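Local structure of carbohydrate esterase family 2 (CE2) (Chaetomium olivicolor, 4XVH) at residues A[117-122]-A[305-310]; A[124-129]-A[140-145]; A[147-150]-A[155-158]; A[295-300]-A[309-314]. The protein probably removes acetyl groups from xylan and related plant polysaccharides, acting as a family 2 carbohydrate esterase that joins a carbohydrate-binding beta domain to an SGNH-hydrolase domain. All coordinates share one frame; numbering follows the deposited sequence.

Contact 1 (A[117-122]-A[305-310]); sequences DSITVG and YHPNAA. With PEU (2,5,8,11,14,17,20,23,26,29,32,35,38,41,44,47,50,53,56,59,62,65,68,71,74,77,80-heptacosaoxadooctacontan-82-ol), chain C.
The short helix 118-121 meets the loop that leads into helix 309-327 most closely at Ile119 and His306, whose CA atoms are 6.8 Å apart, and both residues lie buried. The polar half of the meeting is a single short bond: Ser118 OG and His306 NE2 are 2.6 Å apart, with either able to be the donor. The hydroxyl comes in at the edge of the imidazole, in the plane of the ring. A chi1 of 66°, with OG between the backbone N and the carbonyl carbon, turns the Ser118 hydroxyl toward His306. At the other nitrogen of the ring, His306 ND1 has weak hydrogen bonds to the backbone carbonyls of Cys303 and Asp304. The serine of a GDSL-type Gly-Asp-Ser sequence, facing a histidine from near the C-terminal end, is the pairing that defines SGNH hydrolases, in which these positions hold the nucleophile and the general base. Backbone carbonyls around the histidine are consistent with the Ser-His dyad described for other CE2 esterases. A bound polyether occupies the site: its OAW lies 2.9 Å from Ser118 OG, and its OAT lies 3.8 Å from His306 CE1, again near the ring plane. The polyether takes hydrogen bonds from Asn215 ND2 and Gly163 N. Next to the polar pair, Ile119 CG2 rests 4.2 Å from Pro307 CG, the two side chains crossing at about a right angle. Asp117 caps the helix, its OD1 accepting from Ile119 N at 3.0 Å on the anti side of the carboxylate.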
loop_
_atom_site.group_PDB
_atom_site.type_symbol
_atom_site.label_atom_id
_atom_site.label_comp_id
_atom_site.label_asym_id
_atom_site.label_seq_id
_atom_site.Cartn_x
_atom_site.Cartn_y
_atom_site.Cartn_z
ATOM N N ASP A 117 1.524 -3.630 -6.277
ATOM C CA ASP A 117 2.925 -3.475 -6.621
ATOM C C ASP A 117 3.372 -2.024 -6.394
ATOM O O ASP A 117 2.889 -1.354 -5.489
ATOM C CB ASP A 117 3.148 -3.884 -8.076
ATOM C CG ASP A 117 2.196 -3.171 -9.051
ATOM O OD1 ASP A 117 1.778 -2.023 -8.792
ATOM O OD2 ASP A 117 1.860 -3.768 -10.092
ATOM N N SER A 118 4.261 -1.532 -7.253
ATOM C CA SER A 118 4.823 -0.200 -7.068
ATOM C C SER A 118 3.716 0.885 -7.086
ATOM O O SER A 118 3.835 1.937 -6.451
ATOM C CB SER A 118 5.858 0.064 -8.173
ATOM O OG SER A 118 5.195 0.120 -9.420
ATOM N N ILE A 119 2.654 0.642 -7.845
ATOM C CA ILE A 119 1.571 1.622 -7.937
ATOM C C ILE A 119 0.864 1.758 -6.573
ATOM O O ILE A 119 0.499 2.874 -6.120
ATOM C CB ILE A 119 0.569 1.217 -9.039
ATOM C CG1 ILE A 119 1.324 1.119 -10.380
ATOM C CG2 ILE A 119 -0.609 2.213 -9.126
ATOM C CD1 ILE A 119 0.483 0.477 -11.501
ATOM N N THR A 120 0.720 0.626 -5.895
ATOM C CA THR A 120 0.077 0.598 -4.594
ATOM C C THR A 120 1.019 1.072 -3.499
ATOM O O THR A 120 0.589 1.684 -2.514
ATOM C CB THR A 120 -0.453 -0.825 -4.336
ATOM O OG1 THR A 120 -1.413 -1.104 -5.362
ATOM C CG2 THR A 120 -1.061 -0.992 -2.976
ATOM N N VAL A 121 2.312 0.829 -3.686
ATOM C CA VAL A 121 3.305 1.417 -2.800
ATOM C C VAL A 121 3.234 2.939 -2.832
ATOM O O VAL A 121 3.218 3.593 -1.790
ATOM C CB VAL A 121 4.741 1.015 -3.200
ATOM C CG1 VAL A 121 5.761 1.894 -2.452
ATOM C CG2 VAL A 121 4.988 -0.482 -2.927
ATOM N N GLY A 122 3.174 3.490 -4.047
ATOM C CA GLY A 122 3.393 4.910 -4.229
ATOM C C GLY A 122 4.777 5.240 -4.747
ATOM O O GLY A 122 5.295 6.305 -4.482
ATOM N N TYR A 305 7.731 6.661 -15.131
ATOM C CA TYR A 305 6.344 6.621 -15.626
ATOM C C TYR A 305 5.301 6.134 -14.629
ATOM O O TYR A 305 4.243 5.635 -15.044
ATOM C CB TYR A 305 6.260 5.769 -16.903
ATOM C CG TYR A 305 7.267 6.226 -17.924
ATOM C CD1 TYR A 305 6.985 7.283 -18.774
ATOM C CD2 TYR A 305 8.527 5.644 -18.002
ATOM C CE1 TYR A 305 7.924 7.730 -19.693
ATOM C CE2 TYR A 305 9.463 6.088 -18.922
ATOM C CZ TYR A 305 9.148 7.133 -19.756
ATOM O OH TYR A 305 10.071 7.590 -20.670
ATOM N N HIS A 306 5.556 6.289 -13.329
ATOM C CA HIS A 306 4.535 5.886 -12.357
ATOM C C HIS A 306 3.520 6.994 -12.173
ATOM O O HIS A 306 3.788 8.148 -12.515
ATOM C CB HIS A 306 5.155 5.483 -11.012
ATOM C CG HIS A 306 5.739 4.110 -11.045
ATOM N ND1 HIS A 306 6.826 3.802 -11.831
ATOM C CD2 HIS A 306 5.327 2.942 -10.485
ATOM C CE1 HIS A 306 7.104 2.514 -11.699
ATOM N NE2 HIS A 306 6.199 1.971 -10.900
ATOM N N PRO A 307 2.320 6.634 -11.677
ATOM C CA PRO A 307 1.295 7.678 -11.527
ATOM C C PRO A 307 1.712 8.790 -10.551
ATOM O O PRO A 307 2.334 8.525 -9.502
ATOM C CB PRO A 307 0.076 6.893 -11.008
ATOM C CG PRO A 307 0.270 5.457 -11.592
ATOM C CD PRO A 307 1.772 5.269 -11.471
ATOM N N ASN A 308 1.390 10.028 -10.910
ATOM C CA ASN A 308 1.686 11.160 -10.033
ATOM C C ASN A 308 0.523 11.400 -9.073
ATOM O O ASN A 308 -0.392 10.591 -9.006
ATOM C CB ASN A 308 2.006 12.423 -10.846
ATOM C CG ASN A 308 0.855 12.894 -11.712
ATOM O OD1 ASN A 308 -0.292 12.455 -11.570
ATOM N ND2 ASN A 308 1.154 13.854 -12.595
ATOM N N ALA A 309 0.593 12.471 -8.291
ATOM C CA ALA A 309 -0.402 12.688 -7.232
ATOM C C ALA A 309 -1.807 12.855 -7.826
ATOM O O ALA A 309 -2.783 12.309 -7.303
ATOM C CB ALA A 309 -0.004 13.935 -6.377
ATOM N N ALA A 310 -1.916 13.617 -8.922
ATOM C CA ALA A 310 -3.216 13.851 -9.535
ATOM C C ALA A 310 -3.851 12.559 -10.025
ATOM O O ALA A 310 -5.064 12.336 -9.870
ATOM C CB ALA A 310 -3.105 14.876 -10.717
HETATM C CAA PEU C . 18.219 -2.852 1.954
HETATM O OAB PEU C . 18.541 -2.710 0.560
HETATM C CAC PEU C . 19.220 -3.900 0.002
HETATM C CAD PEU C . 19.667 -3.943 -1.508
HETATM O OAE PEU C . 20.616 -2.908 -1.860
HETATM C CAF PEU C . 20.088 -1.549 -1.739
HETATM C CAG PEU C . 19.067 -0.987 -2.743
HETATM O OAH PEU C . 17.847 -1.713 -2.959
HETATM C CAI PEU C . 16.931 -0.951 -3.794
HETATM C CAJ PEU C . 15.740 -1.782 -4.285
HETATM O OAK PEU C . 14.829 -0.965 -5.069
HETATM C CAL PEU C . 13.993 -1.822 -5.874
HETATM C CAM PEU C . 13.001 -1.072 -6.756
HETATM O OAN PEU C . 12.481 -2.109 -7.613
HETATM C CAO PEU C . 11.585 -1.635 -8.643
HETATM C CAP PEU C . 11.719 -2.808 -9.593
HETATM O OAQ PEU C . 11.077 -2.985 -10.880
HETATM C CAR PEU C . 11.222 -1.933 -11.885
HETATM C CAS PEU C . 10.394 -0.626 -11.804
HETATM O OAT PEU C . 8.930 -0.828 -11.926
HETATM C CAU PEU C . 8.295 -1.630 -10.884
HETATM C CAV PEU C . 6.780 -1.794 -11.129
HETATM O OAW PEU C . 6.040 -2.546 -10.135
#

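Contact 2 (A[124-129]-A[140-145]); sequences GLDGTF and NPKTYG
Leu125 lays its two methyl groups over the backbone and CB of Lys142. Its CD1 is 3.7 Å from Lys142 O and CD2 is 3.9 Å from Lys142 CB, and the two side chains cross at about a right angle. With CG anti to the backbone N (chi1 -166°), the isobutyl group stretches away from the type I turn 124-127 that carries it. The same CD1 also touches a second residue, Thr143, whose CG2 is 3.9 Å away. Ala309 and His312 of helix 309-327 add to the surroundings of Leu125, which is buried. The segment it packs on is a short 3-10 turn, 140-142, leading directly into helix 144-151. Thr143 sits at the N-cap of that helix, and its OG1 donates to Asn140 O at 2.7 Å, in the carbonyl plane, while Thr143 N donates to the same oxygen. Two bonds on one carbonyl therefore tie the 3-10 turn to the helix start and probably help to hold the Thr143 methyl against Leu125. Farther out the contact becomes polar. The Lys142 chain is extended beyond CG, and its NZ donates to a water at a short 2.5 Å; this water donates only weakly to Asp126 OD2 at 3.4 Å. The carboxylate has a stronger partner in Arg82, with which OD2 forms a salt bridge, and Asp126 OD1 stays 5.0 Å from Lys142 NZ. The lysine thus probably contributes a diffuse attraction at the exposed margin, in a region where Asp139 adds more negative charge, while direct contact between the segments rests on the leucine methyls.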
loop_
_atom_site.group_PDB
_atom_site.type_symbol
_atom_site.label_atom_id
_atom_site.label_comp_id
_atom_site.label_asym_id
_atom_site.label_seq_id
_atom_site.Cartn_x
_atom_site.Cartn_y
_atom_site.Cartn_z
ATOM N N GLY A 124 7.681 6.633 -6.743
ATOM C CA GLY A 124 7.878 7.774 -7.642
ATOM C C GLY A 124 6.815 8.864 -7.606
ATOM O O GLY A 124 6.860 9.815 -8.403
ATOM N N LEU A 125 5.882 8.752 -6.651
ATOM C CA LEU A 125 4.673 9.586 -6.652
ATOM C C LEU A 125 5.004 11.089 -6.555
ATOM O O LEU A 125 4.424 11.912 -7.269
ATOM C CB LEU A 125 3.751 9.148 -5.502
ATOM C CG LEU A 125 2.303 9.650 -5.492
ATOM C CD1 LEU A 125 1.431 8.707 -4.617
ATOM C CD2 LEU A 125 2.187 11.123 -5.002
ATOM N N ASP A 126 5.941 11.440 -5.672
ATOM C CA ASP A 126 6.293 12.846 -5.474
ATOM C C ASP A 126 7.320 13.301 -6.501
ATOM O O ASP A 126 7.766 14.454 -6.456
ATOM C CB ASP A 126 6.874 13.083 -4.061
ATOM C CG ASP A 126 5.806 13.104 -2.959
ATOM O OD1 ASP A 126 4.671 12.697 -3.196
ATOM O OD2 ASP A 126 6.116 13.521 -1.819
ATOM N N GLY A 127 7.766 12.396 -7.371
ATOM C CA GLY A 127 8.871 12.748 -8.254
ATOM C C GLY A 127 8.380 13.520 -9.473
ATOM O O GLY A 127 7.236 13.374 -9.881
ATOM N N THR A 128 9.241 14.360 -10.034
ATOM C CA THR A 128 8.958 15.040 -11.289
ATOM C C THR A 128 9.673 14.262 -12.394
ATOM O O THR A 128 10.897 14.169 -12.354
ATOM C CB THR A 128 9.480 16.500 -11.280
ATOM O OG1 THR A 128 9.035 17.187 -10.100
ATOM C CG2 THR A 128 9.034 17.250 -12.536
ATOM N N PHE A 129 8.951 13.676 -13.345
ATOM C CA PHE A 129 9.646 12.941 -14.410
ATOM C C PHE A 129 10.537 13.910 -15.193
ATOM O O PHE A 129 10.133 15.029 -15.443
ATOM C CB PHE A 129 8.661 12.242 -15.352
ATOM C CG PHE A 129 9.330 11.388 -16.396
ATOM C CD1 PHE A 129 9.771 11.940 -17.586
ATOM C CD2 PHE A 129 9.519 10.032 -16.177
ATOM C CE1 PHE A 129 10.388 11.162 -18.533
ATOM C CE2 PHE A 129 10.139 9.247 -17.121
ATOM C CZ PHE A 129 10.576 9.813 -18.300
ATOM N N ASN A 140 3.237 6.718 0.039
ATOM C CA ASN A 140 2.095 5.836 0.206
ATOM C C ASN A 140 0.852 6.595 0.685
ATOM O O ASN A 140 -0.234 6.250 0.260
ATOM C CB ASN A 140 2.420 4.677 1.180
ATOM C CG ASN A 140 1.285 3.644 1.255
ATOM O OD1 ASN A 140 0.618 3.502 2.295
ATOM N ND2 ASN A 140 1.045 2.930 0.131
ATOM N N PRO A 141 1.001 7.610 1.580
ATOM C CA PRO A 141 -0.227 8.286 2.055
ATOM C C PRO A 141 -0.997 9.037 0.954
ATOM O O PRO A 141 -2.148 9.476 1.206
ATOM C CB PRO A 141 0.288 9.275 3.106
ATOM C CG PRO A 141 1.556 8.631 3.667
ATOM C CD PRO A 141 2.173 7.923 2.444
ATOM N N LYS A 142 -0.387 9.209 -0.222
ATOM C CA LYS A 142 -1.087 9.894 -1.316
ATOM C C LYS A 142 -1.564 8.941 -2.405
ATOM O O LYS A 142 -2.012 9.388 -3.466
ATOM C CB LYS A 142 -0.199 10.960 -1.959
ATOM C CG LYS A 142 -0.001 12.190 -1.039
ATOM C CD LYS A 142 0.546 13.400 -1.847
ATOM C CE LYS A 142 0.575 14.663 -0.989
ATOM N NZ LYS A 142 1.058 15.866 -1.791
ATOM N N THR A 143 -1.455 7.634 -2.168
ATOM C CA THR A 143 -1.837 6.663 -3.206
ATOM C C THR A 143 -3.357 6.530 -3.324
ATOM O O THR A 143 -4.078 6.825 -2.381
ATOM C CB THR A 143 -1.256 5.267 -2.941
ATOM O OG1 THR A 143 -1.608 4.839 -1.607
ATOM C CG2 THR A 143 0.301 5.291 -3.118
ATOM N N TYR A 144 -3.821 6.030 -4.474
ATOM C CA TYR A 144 -5.248 5.828 -4.740
ATOM C C TYR A 144 -5.884 4.969 -3.627
ATOM O O TYR A 144 -6.991 5.244 -3.170
ATOM C CB TYR A 144 -5.455 5.155 -6.125
ATOM C CG TYR A 144 -5.045 3.692 -6.071
ATOM C CD1 TYR A 144 -3.688 3.314 -6.053
ATOM C CD2 TYR A 144 -6.007 2.697 -5.927
ATOM C CE1 TYR A 144 -3.314 1.968 -5.926
ATOM C CE2 TYR A 144 -5.652 1.370 -5.809
ATOM C CZ TYR A 144 -4.302 1.006 -5.812
ATOM O OH TYR A 144 -3.987 -0.339 -5.671
ATOM N N GLY A 145 -5.184 3.935 -3.155
ATOM C CA GLY A 145 -5.828 3.055 -2.178
ATOM C C GLY A 145 -5.995 3.714 -0.816
ATOM O O GLY A 145 -7.024 3.583 -0.150
HETATM O O HOH W 1 3.519 15.694 -1.834
#

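Contact 3 (A[147-150]-A[155-158]); sequences LAAN and DYSV
Ala149 and Tyr156 make the tight part of this contact, with Ala149 CB 3.6 Å from Tyr156 CD2 and 3.8 Å from Tyr156 CB. The methyl group leaves the buried side of helix 144-151 and meets the tyrosine obliquely, near the root of its ring. A residue as small as alanine brings the helix close to the strand, the CA atoms of Ala149 and Tyr156 being 6.5 Å apart. With Tyr156 CG between its backbone N and carbonyl carbon (chi1 55°), the ring runs across the helix, its CD2 near Ala149 and its CE2 near Asn150. Val146 and Ile114 also touch Tyr156, so helix and sheet enclose the inner part of the side chain together. This is a local example of the layered alpha/beta architecture of SGNH hydrolases: helix 144-151 packs on the parallel five-stranded sheet, and strand 155-160, to which it leads, is an edge strand beside 111-116. Strands 111-116 and 155-160, parallel neighbours with helix 144-151 in the connection between them, form a beta-alpha-beta crossover. Toward solvent the fit becomes looser. Asn150 is exposed, and its OD1 approaches Tyr156 CE2 no nearer than 4.0 Å, the amide and ring planes standing 62° apart. No direct hydrogen bond joins the two residues; a water takes up the connection, donating to Asn150 OD1 at 3.0 Å and lying 2.8 Å from Tyr156 OH, at the edge of the ring and in its plane. Asp155, whose CB points away from the helix, forms a salt bridge with Arg3 through OD2.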
loop_
_atom_site.group_PDB
_atom_site.type_symbol
_atom_site.label_atom_id
_atom_site.label_comp_id
_atom_site.label_asym_id
_atom_site.label_seq_id
_atom_site.Cartn_x
_atom_site.Cartn_y
_atom_site.Cartn_z
ATOM N N LEU A 147 -6.034 7.062 -0.266
ATOM C CA LEU A 147 -6.964 8.171 -0.408
ATOM C C LEU A 147 -8.444 7.669 -0.395
ATOM O O LEU A 147 -9.328 8.325 0.156
ATOM C CB LEU A 147 -6.658 8.947 -1.691
ATOM C CG LEU A 147 -5.342 9.742 -1.664
ATOM C CD1 LEU A 147 -5.181 10.535 -2.993
ATOM C CD2 LEU A 147 -5.352 10.692 -0.435
ATOM N N ALA A 148 -8.684 6.507 -0.992
ATOM C CA ALA A 148 -10.004 5.876 -0.939
ATOM C C ALA A 148 -10.364 5.496 0.501
ATOM O O ALA A 148 -11.484 5.736 0.932
ATOM C CB ALA A 148 -10.051 4.618 -1.851
ATOM N N ALA A 149 -9.433 4.879 1.222
ATOM C CA ALA A 149 -9.706 4.491 2.617
ATOM C C ALA A 149 -9.970 5.750 3.463
ATOM O O ALA A 149 -10.899 5.792 4.250
ATOM C CB ALA A 149 -8.510 3.683 3.178
ATOM N N ASN A 150 -9.148 6.781 3.290
ATOM C CA ASN A 150 -9.399 8.056 3.967
ATOM C C ASN A 150 -10.814 8.597 3.695
ATOM O O ASN A 150 -11.496 9.061 4.599
ATOM C CB ASN A 150 -8.407 9.127 3.523
ATOM C CG ASN A 150 -6.955 8.860 3.982
ATOM O OD1 ASN A 150 -6.669 8.022 4.861
ATOM N ND2 ASN A 150 -6.030 9.610 3.384
ATOM N N ASP A 155 -9.769 2.420 8.438
ATOM C CA ASP A 155 -8.389 1.989 8.657
ATOM C C ASP A 155 -7.980 1.150 7.450
ATOM O O ASP A 155 -8.833 0.601 6.727
ATOM C CB ASP A 155 -8.251 1.166 9.960
ATOM C CG ASP A 155 -7.825 2.022 11.144
ATOM O OD1 ASP A 155 -7.265 3.115 10.927
ATOM O OD2 ASP A 155 -8.063 1.621 12.292
ATOM N N TYR A 156 -6.686 1.023 7.214
ATOM C CA TYR A 156 -6.278 0.238 6.062
ATOM C C TYR A 156 -4.962 -0.488 6.368
ATOM O O TYR A 156 -4.272 -0.195 7.364
ATOM C CB TYR A 156 -6.145 1.120 4.805
ATOM C CG TYR A 156 -5.204 2.287 5.004
ATOM C CD1 TYR A 156 -3.841 2.147 4.776
ATOM C CD2 TYR A 156 -5.678 3.535 5.429
ATOM C CE1 TYR A 156 -2.968 3.204 4.952
ATOM C CE2 TYR A 156 -4.804 4.599 5.613
ATOM C CZ TYR A 156 -3.453 4.420 5.359
ATOM O OH TYR A 156 -2.560 5.445 5.526
ATOM N N SER A 157 -4.663 -1.456 5.521
ATOM C CA SER A 157 -3.409 -2.172 5.539
ATOM C C SER A 157 -2.939 -2.314 4.105
ATOM O O SER A 157 -3.645 -2.899 3.275
ATOM C CB SER A 157 -3.562 -3.554 6.175
ATOM O OG SER A 157 -2.324 -4.218 6.145
ATOM N N VAL A 158 -1.775 -1.729 3.816
ATOM C CA VAL A 158 -1.159 -1.845 2.505
ATOM C C VAL A 158 -0.144 -2.980 2.539
ATOM O O VAL A 158 0.754 -2.994 3.387
ATOM C CB VAL A 158 -0.438 -0.541 2.087
ATOM C CG1 VAL A 158 0.295 -0.729 0.754
ATOM C CG2 VAL A 158 -1.443 0.612 1.976
HETATM O O HOH W 2 -3.806 7.937 5.741
#

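Contact 4 (A[295-300]-A[309-314]); sequences PTQGSD and AATHAA
Gln297 and Thr311 face each other across a narrow, partly watery seam, each turning an aliphatic atom inward: Gln297 CB is 4.1 Å from Thr311 CG2. The threonine methyl is anti to its own backbone N and beside the carbonyl carbon, which directs it from the helix surface at the loop, while OG1 (chi1 -62°) stands on the side nearer the backbone N. Gln297 places CG between its backbone N and carbonyl carbon (chi1 59°) and then runs out extended, carrying its amide past the threonine instead of against it. The nearest carbonyl to the hydroxyl, Asp300 O, stays 4.4 Å from Thr311 OG1, beyond direct bonding, and water fills the role. One water lies 2.6 Å from Thr311 OG1, with Gln297 OE1 at 2.8 Å and Asp300 O at 2.7 Å. A second water accepts from Gly298 N at 3.1 Å and is also within hydrogen-bonding distance of the threonine hydroxyl. The amide is held at its other end as well, since Gln297 NE2 donates to Tyr305 O. The waters connect the loop to the helix, whereas the Gln297-Tyr305 bond ties two parts of the same connection together. Asn308 OD1 receives the Thr311 backbone N, an N-cap bond that fixes the helix start. The arrangement belongs to the connection between strand 289-292, at the edge of the parallel sheet, and the C-terminal helix 309-327 of the alpha/beta/alpha SGNH-hydrolase fold, the connection that also carries His306.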
loop_
_atom_site.group_PDB
_atom_site.type_symbol
_atom_site.label_atom_id
_atom_site.label_comp_id
_atom_site.label_asym_id
_atom_site.label_seq_id
_atom_site.Cartn_x
_atom_site.Cartn_y
_atom_site.Cartn_z
ATOM N N PRO A 295 -8.360 4.026 -15.968
ATOM C CA PRO A 295 -7.989 4.376 -17.342
ATOM C C PRO A 295 -6.482 4.632 -17.442
ATOM O O PRO A 295 -5.875 5.179 -16.514
ATOM C CB PRO A 295 -8.790 5.643 -17.621
ATOM C CG PRO A 295 -9.911 5.625 -16.654
ATOM C CD PRO A 295 -9.425 4.887 -15.426
ATOM N N THR A 296 -5.885 4.179 -18.537
ATOM C CA THR A 296 -4.477 4.444 -18.828
ATOM C C THR A 296 -4.197 5.910 -18.572
ATOM O O THR A 296 -4.935 6.766 -19.014
ATOM C CB THR A 296 -4.131 4.090 -20.291
ATOM O OG1 THR A 296 -4.421 2.700 -20.523
ATOM C CG2 THR A 296 -2.644 4.359 -20.581
ATOM N N GLN A 297 -3.135 6.200 -17.836
ATOM C CA GLN A 297 -2.843 7.566 -17.409
ATOM C C GLN A 297 -2.406 8.449 -18.585
ATOM O O GLN A 297 -2.086 7.940 -19.667
ATOM C CB GLN A 297 -1.748 7.521 -16.331
ATOM C CG GLN A 297 -0.447 6.868 -16.831
ATOM C CD GLN A 297 0.634 6.791 -15.733
ATOM O OE1 GLN A 297 0.509 7.420 -14.667
ATOM N NE2 GLN A 297 1.680 6.009 -15.988
ATOM N N GLY A 298 -2.354 9.760 -18.364
ATOM C CA GLY A 298 -1.830 10.682 -19.368
ATOM C C GLY A 298 -0.317 10.856 -19.335
ATOM O O GLY A 298 0.417 10.075 -18.696
ATOM N N SER A 299 0.166 11.904 -20.001
ATOM C CA SER A 299 1.606 12.082 -20.137
ATOM C C SER A 299 2.288 12.582 -18.857
ATOM O O SER A 299 3.492 12.400 -18.696
ATOM C CB SER A 299 1.910 13.050 -21.270
ATOM O OG SER A 299 1.299 14.287 -20.985
ATOM N N ASP A 300 1.556 13.208 -17.944
ATOM C CA ASP A 300 2.206 13.678 -16.725
ATOM C C ASP A 300 2.399 12.515 -15.751
ATOM O O ASP A 300 1.421 11.847 -15.371
ATOM C CB ASP A 300 1.386 14.782 -16.079
ATOM C CG ASP A 300 1.326 16.033 -16.946
ATOM O OD1 ASP A 300 2.361 16.429 -17.528
ATOM O OD2 ASP A 300 0.231 16.620 -17.049
ATOM N N ALA A 309 0.593 12.471 -8.291
ATOM C CA ALA A 309 -0.402 12.688 -7.232
ATOM C C ALA A 309 -1.807 12.855 -7.826
ATOM O O ALA A 309 -2.783 12.309 -7.303
ATOM C CB ALA A 309 -0.004 13.935 -6.377
ATOM N N ALA A 310 -1.916 13.617 -8.922
ATOM C CA ALA A 310 -3.216 13.851 -9.535
ATOM C C ALA A 310 -3.851 12.559 -10.025
ATOM O O ALA A 310 -5.064 12.336 -9.870
ATOM C CB ALA A 310 -3.105 14.876 -10.717
ATOM N N THR A 311 -3.050 11.711 -10.646
ATOM C CA THR A 311 -3.576 10.449 -11.165
ATOM C C THR A 311 -4.038 9.540 -10.028
ATOM O O THR A 311 -5.105 8.915 -10.110
ATOM C CB THR A 311 -2.514 9.731 -12.045
ATOM O OG1 THR A 311 -2.204 10.575 -13.173
ATOM C CG2 THR A 311 -3.036 8.387 -12.565
ATOM N N HIS A 312 -3.249 9.475 -8.956
ATOM C CA HIS A 312 -3.684 8.720 -7.789
ATOM C C HIS A 312 -4.972 9.316 -7.192
ATOM O O HIS A 312 -5.862 8.590 -6.815
ATOM C CB HIS A 312 -2.582 8.716 -6.720
ATOM C CG HIS A 312 -1.550 7.651 -6.910
ATOM N ND1 HIS A 312 -1.792 6.320 -6.620
ATOM C CD2 HIS A 312 -0.260 7.717 -7.338
ATOM C CE1 HIS A 312 -0.695 5.616 -6.840
ATOM N NE2 HIS A 312 0.249 6.436 -7.298
ATOM N N ALA A 313 -5.054 10.636 -7.067
ATOM C CA ALA A 313 -6.172 11.212 -6.345
ATOM C C ALA A 313 -7.465 10.924 -7.131
ATOM O O ALA A 313 -8.518 10.624 -6.546
ATOM C CB ALA A 313 -5.967 12.713 -6.123
ATOM N N ALA A 314 -7.385 11.014 -8.461
ATOM C CA ALA A 314 -8.557 10.766 -9.314
ATOM C C ALA A 314 -9.084 9.326 -9.153
ATOM O O ALA A 314 -10.300 9.094 -9.027
ATOM C CB ALA A 314 -8.215 11.061 -10.767
HETATM O O HOH W 3 0.241 10.030 -13.733
HETATM O O HOH W 4 -3.725 10.304 -15.691
#

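In the fold
Along the chain, the beta domain comes first and the hydrolase domain opens with strand 111-116, after which contact 1 starts at helix 118-121. Its partner is reached only at 305-310, so contact 1 closes a very long loop. Within that span, contacts 2 and 3 follow one another: contact 2 shuts the loop between helices 118-121 and 144-151, and contact 3 the turn from helix 144-151 to edge strand 155-160. Contact 4 begins at 295-300, inside contact 1's span, and ends past it, sharing Ala309 and Ala310. His312 of contact 4 reaches Tyr144 N, joining helix 309-327 to helix 144-151, and Thr120 to Tyr144 links contacts 1 and 2.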